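Local coordinates for galactose mutarotase-like protein (Clostridium acetobutylicum, PDB 3OS7) that probably binds carbohydrate and, as a member of the aldose 1-epimerase family, may interconvert sugar anomers, at residues Leu7-Glu12 and Asp127-Glu132. Numbering follows the deposited sequence.
Sequences LWIKEE and DKALVE
Leu7 and Ile9, two positions apart with Trp8 between them turned to the other side, both direct CB toward segment 127-132, where their methyls meet its backbone and the side chains of Ala129 and Val131. The edge strand 8-14 of the N-terminal sheet here lies over strand 128-137 of another sheet, consistent with the beta-sandwich architecture of the galactose mutarotase family. In Leu7, CG stands anti to the backbone N (chi1 177°), and from there the two methyls divide the work. CD1 rests 3.6 Å from Lys128 O, while CD2 lies against Asp127 CA. Ile9 has CG1 beside its backbone N, 4.1 Å from Ala129 CB. The extended chi2 of 177° carries CD1 onward to Leu130 O at 3.6 Å, and Val131 CG2 is 4.3 Å from that same Ile9 CD1. Ala129 CB thus sits between the two larger side chains. The axes of the short segments come within 7.5 Å at closest and are inclined at 33°; each strand finds backbone partners in its own sheet, Trp8 with Ala24 and Ala129 with Leu159. Ile21 and Ile124 also touch Ile9, extending the apolar layer. This contact therefore rests on van der Waals packing of methyls, only partly buried, against carbonyl oxygens and other apolar groups.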
loop_
_atom_site.group_PDB
_atom_site.type_symbol
_atom_site.label_atom_id
_atom_site.label_comp_id
_atom_site.label_asym_id
_atom_site.label_seq_id
_atom_site.Cartn_x
_atom_site.Cartn_y
_atom_site.Cartn_z
ATOM N N LEU A 7 9.231 12.413 -21.166
ATOM C CA LEU A 7 8.483 13.146 -20.171
ATOM C C LEU A 7 7.122 13.552 -20.706
ATOM O O LEU A 7 7.040 14.372 -21.608
ATOM C CB LEU A 7 9.273 14.381 -19.719
ATOM C CG LEU A 7 8.600 15.308 -18.709
ATOM C CD1 LEU A 7 8.482 14.614 -17.312
ATOM C CD2 LEU A 7 9.420 16.599 -18.628
ATOM N N TRP A 8 6.048 13.000 -20.134
ATOM C CA TRP A 8 4.694 13.291 -20.610
ATOM C C TRP A 8 3.622 12.786 -19.663
ATOM O O TRP A 8 3.887 11.954 -18.769
ATOM C CB TRP A 8 4.462 12.746 -22.036
ATOM C CG TRP A 8 4.887 11.329 -22.245
ATOM C CD1 TRP A 8 6.076 10.902 -22.753
ATOM C CD2 TRP A 8 4.135 10.151 -21.932
ATOM N NE1 TRP A 8 6.103 9.524 -22.792
ATOM C CE2 TRP A 8 4.930 9.040 -22.289
ATOM C CE3 TRP A 8 2.849 9.926 -21.406
ATOM C CZ2 TRP A 8 4.492 7.730 -22.141
ATOM C CZ3 TRP A 8 2.423 8.627 -21.251
ATOM C CH2 TRP A 8 3.260 7.541 -21.589
ATOM N N ILE A 9 2.422 13.313 -19.853
ATOM C CA ILE A 9 1.228 12.883 -19.122
ATOM C C ILE A 9 0.113 12.798 -20.138
ATOM O O ILE A 9 -0.168 13.762 -20.827
ATOM C CB ILE A 9 0.802 13.866 -18.022
ATOM C CG1 ILE A 9 1.945 14.061 -16.996
ATOM C CG2 ILE A 9 -0.510 13.397 -17.357
ATOM C CD1 ILE A 9 1.619 15.090 -15.902
ATOM N N LYS A 10 -0.565 11.657 -20.177
ATOM C CA LYS A 10 -1.643 11.392 -21.150
ATOM C C LYS A 10 -2.883 10.910 -20.418
ATOM O O LYS A 10 -2.817 9.955 -19.653
ATOM C CB LYS A 10 -1.190 10.366 -22.179
ATOM C CG LYS A 10 -2.237 9.998 -23.226
ATOM C CD LYS A 10 -1.659 9.047 -24.263
ATOM C CE LYS A 10 -2.643 8.772 -25.375
ATOM N NZ LYS A 10 -2.036 7.900 -26.432
ATOM N N GLU A 11 -3.998 11.599 -20.633
ATOM C CA GLU A 11 -5.279 11.156 -20.158
ATOM C C GLU A 11 -5.929 10.422 -21.317
ATOM O O GLU A 11 -6.012 10.963 -22.401
ATOM C CB GLU A 11 -6.099 12.348 -19.767
ATOM C CG GLU A 11 -7.482 12.076 -19.260
ATOM C CD GLU A 11 -8.108 13.373 -18.704
ATOM O OE1 GLU A 11 -7.342 14.283 -18.325
ATOM O OE2 GLU A 11 -9.339 13.475 -18.616
ATOM N N GLU A 12 -6.379 9.196 -21.075
ATOM C CA GLU A 12 -6.950 8.369 -22.139
ATOM C C GLU A 12 -8.038 7.457 -21.577
ATOM O O GLU A 12 -8.344 7.515 -20.397
ATOM C CB GLU A 12 -5.845 7.568 -22.835
ATOM C CG GLU A 12 -5.198 6.534 -21.968
ATOM C CD GLU A 12 -3.837 6.076 -22.492
ATOM O OE1 GLU A 12 -2.817 6.429 -21.874
ATOM O OE2 GLU A 12 -3.770 5.362 -23.510
ATOM N N ASP A 127 12.154 17.840 -14.976
ATOM C CA ASP A 127 12.027 16.565 -15.657
ATOM C C ASP A 127 11.234 15.561 -14.811
ATOM O O ASP A 127 11.554 14.388 -14.799
ATOM C CB ASP A 127 13.408 16.005 -16.013
ATOM C CG ASP A 127 14.178 16.905 -17.002
ATOM O OD1 ASP A 127 13.579 17.864 -17.547
ATOM O OD2 ASP A 127 15.385 16.650 -17.227
ATOM N N LYS A 128 10.194 16.040 -14.131
ATOM C CA LYS A 128 9.297 15.192 -13.328
ATOM C C LYS A 128 7.845 15.262 -13.838
ATOM O O LYS A 128 7.424 16.303 -14.333
ATOM C CB LYS A 128 9.277 15.671 -11.893
ATOM C CG LYS A 128 10.672 15.693 -11.235
ATOM C CD LYS A 128 10.661 16.406 -9.880
ATOM C CE LYS A 128 12.088 16.687 -9.398
ATOM N NZ LYS A 128 12.885 15.423 -9.263
ATOM N N ALA A 129 7.086 14.185 -13.634
ATOM C CA ALA A 129 5.669 14.163 -13.960
ATOM C C ALA A 129 4.913 13.968 -12.671
ATOM O O ALA A 129 5.170 13.016 -11.936
ATOM C CB ALA A 129 5.335 13.063 -14.990
ATOM N N LEU A 130 3.994 14.892 -12.401
ATOM C CA LEU A 130 3.193 14.904 -11.191
ATOM C C LEU A 130 1.710 14.688 -11.507
ATOM O O LEU A 130 1.124 15.393 -12.345
ATOM C CB LEU A 130 3.381 16.234 -10.443
ATOM C CG LEU A 130 2.562 16.464 -9.173
ATOM C CD1 LEU A 130 3.043 15.558 -8.084
ATOM C CD2 LEU A 130 2.634 17.898 -8.690
ATOM N N VAL A 131 1.122 13.682 -10.858
ATOM C CA VAL A 131 -0.311 13.420 -10.943
ATOM C C VAL A 131 -0.868 13.267 -9.538
ATOM O O VAL A 131 -0.343 12.492 -8.716
ATOM C CB VAL A 131 -0.594 12.175 -11.740
ATOM C CG1 VAL A 131 -2.090 11.840 -11.678
ATOM C CG2 VAL A 131 -0.137 12.324 -13.187
ATOM N N GLU A 132 -1.919 14.010 -9.238
ATOM C CA GLU A 132 -2.562 13.943 -7.927
ATOM C C GLU A 132 -4.029 13.623 -8.087
ATOM O O GLU A 132 -4.700 14.182 -8.970
ATOM C CB GLU A 132 -2.424 15.279 -7.168
ATOM C CG GLU A 132 -0.983 15.743 -6.996
ATOM C CD GLU A 132 -0.837 16.951 -6.056
ATOM O OE1 GLU A 132 -1.817 17.702 -5.893
ATOM O OE2 GLU A 132 0.261 17.126 -5.478
#